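Local coordinates for protein HI1317 (PDB 1JOV) that probably interconverts the alpha and beta anomers of glucose 6-phosphate, as a member of the glucose-6-phosphate 1-epimerase family, at residues 119-127 and 135-143. Residues are numbered along the deposited sequence; the frame is centred on the assembly and turned at random. Where two conformers were deposited one is given.
Sequences NIIEAKVSM and LTFTHYGEE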
ATOM      1  N   ASN A 119      -2.006  24.497   9.086  1.00 20.54           N
ATOM      2  CA  ASN A 119      -1.218  23.927  10.189  1.00 17.84           C
ATOM      3  C   ASN A 119      -2.026  23.125  11.171  1.00 21.45           C
ATOM      4  O   ASN A 119      -1.644  23.061  12.353  1.00 20.82           O
ATOM      5  CB  ASN A 119      -0.412  25.070  10.875  1.00 21.41           C
ATOM      6  CG  ASN A 119       0.585  25.719   9.898  1.00 25.51           C
ATOM      7  OD1 ASN A 119       1.533  25.082   9.447  1.00 24.65           O
ATOM      8  ND2 ASN A 119       0.301  26.962   9.483  1.00 25.40           N
ATOM      9  N   ILE A 120      -3.139  22.541  10.695  1.00 19.81           N
ATOM     10  CA  ILE A 120      -3.997  21.691  11.548  1.00 16.19           C
ATOM     11  C   ILE A 120      -3.859  20.254  10.999  1.00 17.02           C
ATOM     12  O   ILE A 120      -3.881  20.055   9.781  1.00 19.02           O
ATOM     13  CB  ILE A 120      -5.466  22.114  11.440  1.00 16.56           C
ATOM     14  CG1 ILE A 120      -5.540  23.533  12.034  1.00 24.74           C
ATOM     15  CG2 ILE A 120      -6.319  21.113  12.251  1.00 22.35           C
ATOM     16  CD1 ILE A 120      -6.912  24.211  11.816  1.00 31.82           C
ATOM     17  N   ILE A 121      -3.753  19.260  11.900  1.00 15.55           N
ATOM     18  CA  ILE A 121      -3.656  17.856  11.528  1.00 17.29           C
ATOM     19  C   ILE A 121      -4.759  17.517  10.500  1.00 17.14           C
ATOM     20  O   ILE A 121      -5.892  17.981  10.658  1.00 17.42           O
ATOM     21  CB  ILE A 121      -3.767  16.906  12.757  1.00 15.32           C
ATOM     22  CG1 ILE A 121      -3.600  15.459  12.305  1.00 18.45           C
ATOM     23  CG2 ILE A 121      -5.091  17.081  13.490  1.00 18.88           C
ATOM     24  CD1 ILE A 121      -2.184  15.110  11.899  1.00 20.58           C
ATOM     25  N   GLU A 122      -4.429  16.726   9.437  1.00 16.57           N
ATOM     26  CA  GLU A 122      -5.427  16.264   8.503  1.00 17.57           C
ATOM     27  C   GLU A 122      -5.576  14.716   8.554  1.00 15.87           C
ATOM     28  O   GLU A 122      -6.660  14.187   8.416  1.00 17.60           O
ATOM     29  CB  GLU A 122      -5.091  16.741   7.069  1.00 21.57           C
ATOM     30  CG  GLU A 122      -6.127  16.295   6.074  1.00 22.05           C
ATOM     31  CD  GLU A 122      -5.756  16.956   4.715  1.00 29.72           C
ATOM     32  OE1 GLU A 122      -5.265  18.153   4.721  1.00 29.94           O
ATOM     33  OE2 GLU A 122      -5.893  16.303   3.669  1.00 29.03           O
ATOM     34  N   ALA A 123      -4.451  14.002   8.765  1.00 15.05           N
ATOM     35  CA  ALA A 123      -4.483  12.523   8.732  1.00 12.74           C
ATOM     36  C   ALA A 123      -3.225  12.015   9.419  1.00 13.36           C
ATOM     37  O   ALA A 123      -2.213  12.727   9.616  1.00 16.94           O
ATOM     38  CB  ALA A 123      -4.592  11.974   7.267  1.00 16.08           C
ATOM     39  N   LYS A 124      -3.290  10.757   9.771  0.70 15.08           N
ATOM     40  CA  LYS A 124      -2.169  10.109  10.427  0.70 12.68           C
ATOM     41  C   LYS A 124      -1.896   8.740   9.774  0.70 16.03           C
ATOM     42  O   LYS A 124      -2.831   8.128   9.268  0.70 20.19           O
ATOM     43  CB  LYS A 124      -2.465   9.972  11.918  0.70 17.86           C
ATOM     44  CG  LYS A 124      -1.334   9.399  12.770  0.70 20.74           C
ATOM     45  CD  LYS A 124      -1.592   9.622  14.243  0.70 19.07           C
ATOM     46  CE  LYS A 124      -2.867   8.932  14.716  0.70 24.44           C
ATOM     47  NZ  LYS A 124      -2.995   8.950  16.197  0.70 27.78           N
ATOM     48  N   VAL A 125      -0.694   8.242   9.785  1.00 14.03           N
ATOM     49  CA  VAL A 125      -0.450   6.845   9.393  1.00 13.43           C
ATOM     50  C   VAL A 125       0.470   6.258  10.429  1.00 18.70           C
ATOM     51  O   VAL A 125       1.493   6.860  10.783  1.00 17.69           O
ATOM     52  CB  VAL A 125       0.217   6.697   8.006  1.00 15.30           C
ATOM     53  CG1 VAL A 125       0.767   5.298   7.833  1.00 18.96           C
ATOM     54  CG2 VAL A 125      -0.775   7.024   6.893  1.00 15.47           C
ATOM     55  N   SER A 126       0.119   5.064  10.920  1.00 16.12           N
ATOM     56  CA  SER A 126       1.077   4.387  11.773  1.00 15.80           C
ATOM     57  C   SER A 126       1.503   3.093  11.102  1.00 17.78           C
ATOM     58  O   SER A 126       0.742   2.433  10.427  1.00 18.51           O
ATOM     59  CB  SER A 126       0.492   3.959  13.168  1.00 19.48           C
ATOM     60  OG  SER A 126      -0.612   3.085  13.013  1.00 21.01           O
ATOM     61  N   MET A 127       2.722   2.671  11.384  1.00 15.60           N
ATOM     62  CA  MET A 127       3.217   1.426  10.850  1.00 17.11           C
ATOM     63  C   MET A 127       3.924   0.673  11.976  1.00 19.24           C
ATOM     64  O   MET A 127       4.762   1.259  12.610  1.00 22.00           O
ATOM     65  CB  MET A 127       4.238   1.658   9.717  1.00 20.38           C
ATOM     66  CG  MET A 127       3.603   2.510   8.568  1.00 20.35           C
ATOM     67  SD  MET A 127       4.898   2.771   7.282  1.00 17.97           S
ATOM     68  CE  MET A 127       3.997   3.928   6.209  1.00 17.78           C
ATOM     69  N   LEU A 135      -0.241  -1.502   9.110  1.00 21.05           N
ATOM     70  CA  LEU A 135      -0.319  -0.142   8.652  1.00 18.27           C
ATOM     71  C   LEU A 135      -1.755   0.408   8.826  1.00 16.83           C
ATOM     72  O   LEU A 135      -2.689  -0.191   8.298  1.00 18.68           O
ATOM     73  CB  LEU A 135       0.038  -0.186   7.190  1.00 18.04           C
ATOM     74  CG  LEU A 135       0.262   1.116   6.503  1.00 19.77           C
ATOM     75  CD1 LEU A 135       1.133   0.917   5.279  1.00 21.74           C
ATOM     76  CD2 LEU A 135      -1.052   1.759   6.129  1.00 17.93           C
ATOM     77  N   THR A 136      -1.914   1.486   9.539  1.00 15.40           N
ATOM     78  CA  THR A 136      -3.248   2.057   9.808  1.00 19.67           C
ATOM     79  C   THR A 136      -3.291   3.493   9.347  1.00 19.12           C
ATOM     80  O   THR A 136      -2.326   4.224   9.578  1.00 19.63           O
ATOM     81  CB  THR A 136      -3.527   2.081  11.318  1.00 19.60           C
ATOM     82  OG1 THR A 136      -3.512   0.748  11.811  1.00 22.12           O
ATOM     83  CG2 THR A 136      -4.875   2.707  11.602  1.00 20.75           C
ATOM     84  N   PHE A 137      -4.360   3.879   8.691  1.00 16.30           N
ATOM     85  CA  PHE A 137      -4.568   5.238   8.254  1.00 14.88           C
ATOM     86  C   PHE A 137      -5.757   5.826   9.025  1.00 20.01           C
ATOM     87  O   PHE A 137      -6.773   5.154   9.120  1.00 19.53           O
ATOM     88  CB  PHE A 137      -4.885   5.339   6.726  1.00 15.61           C
ATOM     89  CG  PHE A 137      -5.378   6.683   6.246  1.00 13.65           C
ATOM     90  CD1 PHE A 137      -4.479   7.652   5.841  1.00 15.22           C
ATOM     91  CD2 PHE A 137      -6.731   7.024   6.233  1.00 14.27           C
ATOM     92  CE1 PHE A 137      -4.904   8.928   5.431  1.00 14.46           C
ATOM     93  CE2 PHE A 137      -7.179   8.280   5.831  1.00 16.23           C
ATOM     94  CZ  PHE A 137      -6.267   9.253   5.423  1.00 16.86           C
ATOM     95  N   THR A 138      -5.664   7.050   9.571  1.00 16.20           N
ATOM     96  CA  THR A 138      -6.785   7.693  10.259  1.00 18.54           C
ATOM     97  C   THR A 138      -6.977   9.032   9.647  1.00 16.33           C
ATOM     98  O   THR A 138      -6.026   9.833   9.459  1.00 17.44           O
ATOM     99  CB  THR A 138      -6.473   7.917  11.771  1.00 20.35           C
ATOM    100  OG1 THR A 138      -6.074   6.633  12.331  1.00 22.05           O
ATOM    101  CG2 THR A 138      -7.788   8.410  12.504  1.00 22.02           C
ATOM    102  N   HIS A 139      -8.246   9.354   9.512  1.00 19.38           N
ATOM    103  CA  HIS A 139      -8.738  10.585   8.941  1.00 20.92           C
ATOM    104  C   HIS A 139      -9.155  11.608  10.006  1.00 21.33           C
ATOM    105  O   HIS A 139      -9.955  11.260  10.846  1.00 22.41           O
ATOM    106  CB  HIS A 139     -10.012  10.135   8.185  1.00 24.66           C
ATOM    107  CG  HIS A 139     -10.947  11.209   7.779  1.00 26.06           C
ATOM    108  ND1 HIS A 139     -10.578  12.357   7.110  1.00 20.50           N
ATOM    109  CD2 HIS A 139     -12.300  11.269   7.907  1.00 20.91           C
ATOM    110  CE1 HIS A 139     -11.673  13.056   6.830  1.00 22.96           C
ATOM    111  NE2 HIS A 139     -12.712  12.450   7.358  1.00 23.44           N
ATOM    112  N   TYR A 140      -8.633  12.827   9.922  1.00 19.33           N
ATOM    113  CA  TYR A 140      -9.031  13.877  10.822  1.00 18.21           C
ATOM    114  C   TYR A 140      -9.602  15.053  10.061  1.00 17.73           C
ATOM    115  O   TYR A 140      -9.581  16.203  10.531  1.00 25.41           O
ATOM    116  CB  TYR A 140      -7.840  14.327  11.667  1.00 19.59           C
ATOM    117  CG  TYR A 140      -7.420  13.223  12.645  1.00 23.45           C
ATOM    118  CD1 TYR A 140      -8.244  12.798  13.668  1.00 20.74           C
ATOM    119  CD2 TYR A 140      -6.179  12.644  12.512  1.00 20.95           C
ATOM    120  CE1 TYR A 140      -7.800  11.773  14.521  1.00 24.92           C
ATOM    121  CE2 TYR A 140      -5.736  11.651  13.336  1.00 27.94           C
ATOM    122  CZ  TYR A 140      -6.538  11.197  14.338  1.00 29.48           C
ATOM    123  OH  TYR A 140      -6.118  10.192  15.175  1.00 38.53           O
ATOM    124  N   GLY A 141     -10.101  14.747   8.860  1.00 18.21           N
ATOM    125  CA  GLY A 141     -10.601  15.685   7.897  1.00 21.94           C
ATOM    126  C   GLY A 141     -11.836  16.477   8.240  1.00 27.02           C
ATOM    127  O   GLY A 141     -12.432  16.343   9.305  1.00 24.29           O
ATOM    128  N   GLU A 142     -12.217  17.294   7.267  1.00 25.70           N
ATOM    129  CA  GLU A 142     -13.354  18.189   7.430  1.00 29.43           C
ATOM    130  C   GLU A 142     -14.630  17.578   7.001  1.00 33.81           C
ATOM    131  O   GLU A 142     -15.699  17.930   7.495  1.00 34.13           O
ATOM    132  CB  GLU A 142     -13.138  19.502   6.678  1.00 40.48           C
ATOM    133  CG  GLU A 142     -11.903  20.260   7.187  1.00 37.95           C
ATOM    134  CD  GLU A 142     -11.595  21.535   6.416  1.00 63.28           C
ATOM    135  OE1 GLU A 142     -12.359  21.893   5.486  1.00 39.70           O
ATOM    136  OE2 GLU A 142     -10.581  22.185   6.755  1.00 70.25           O
ATOM    137  N   GLU A 143     -14.563  16.668   6.086  1.00 27.37           N
ATOM    138  CA  GLU A 143     -15.772  16.011   5.666  1.00 23.08           C
ATOM    139  C   GLU A 143     -15.567  14.528   5.555  1.00 21.78           C
ATOM    140  O   GLU A 143     -14.460  14.008   5.600  1.00 23.64           O
ATOM    141  CB  GLU A 143     -16.261  16.585   4.342  1.00 25.08           C
ATOM    142  CG  GLU A 143     -17.053  17.884   4.451  1.00 40.85           C
ATOM    143  CD  GLU A 143     -17.551  18.339   3.091  1.00 73.45           C
ATOM    144  OE1 GLU A 143     -16.708  18.612   2.214  1.00 35.97           O
ATOM    145  OE2 GLU A 143     -18.797  18.413   2.909  1.00 39.32           O
TER
HETATM  146  O   HOH W   1      -8.352  17.938  12.520  1.00 28.58           O
HETATM  147  O   HOH W   2      -0.709   0.425  12.625  1.00 21.35           O
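With its CG opposite the carbonyl carbon (chi1 -68°), the Y140 ring reaches from I121 CG1 to K124, on the K124 side of the sheet, while K124, its CG opposite the backbone N (chi1 -176°), meets it obliquely. K124 CB sits at the ring edge, 3.9 Å from Y140 CE2. I121 adds CG1, 3.8 Å from Y140 CD2, and F258 packs edge-to-face on the same ring. On the side of the sheet bearing A123, V125 and M127, the F137 ring receives A123 CB, 3.6 Å from F137 CE1, whereas V125 CG2 comes to its edge. M127 and L135 run alongside each other in the same direction, meeting through their CG atoms. Strands 121-129 and 133-139, to which the segments belong, are the two arms of an antiparallel beta hairpin in the central part of a large sheet of the galactose mutarotase-like beta-sandwich fold; strands 107-115 and 261-268 flank it. The side bearing L135, F137 and H139 packs on strand 145-154, which carries the predicted active-site residue H150. K124 and T138 exchange two backbone hydrogen bonds, as do S126 and T136. Beyond them Y140 N donates to E122 O at 2.8 Å, approaching from above the carbonyl plane. E122 belongs to a classic beta bulge, in which it and A123 together lie opposite L114; its OE2 forms a salt bridge with R94. One water donates to both I121 O and Y140 O, prolonging the pairing past the last direct bond; another joins S126 OG (2.7 Å) to T136 OG1 (2.9 Å), hydroxyls that stand 3.9 Å apart.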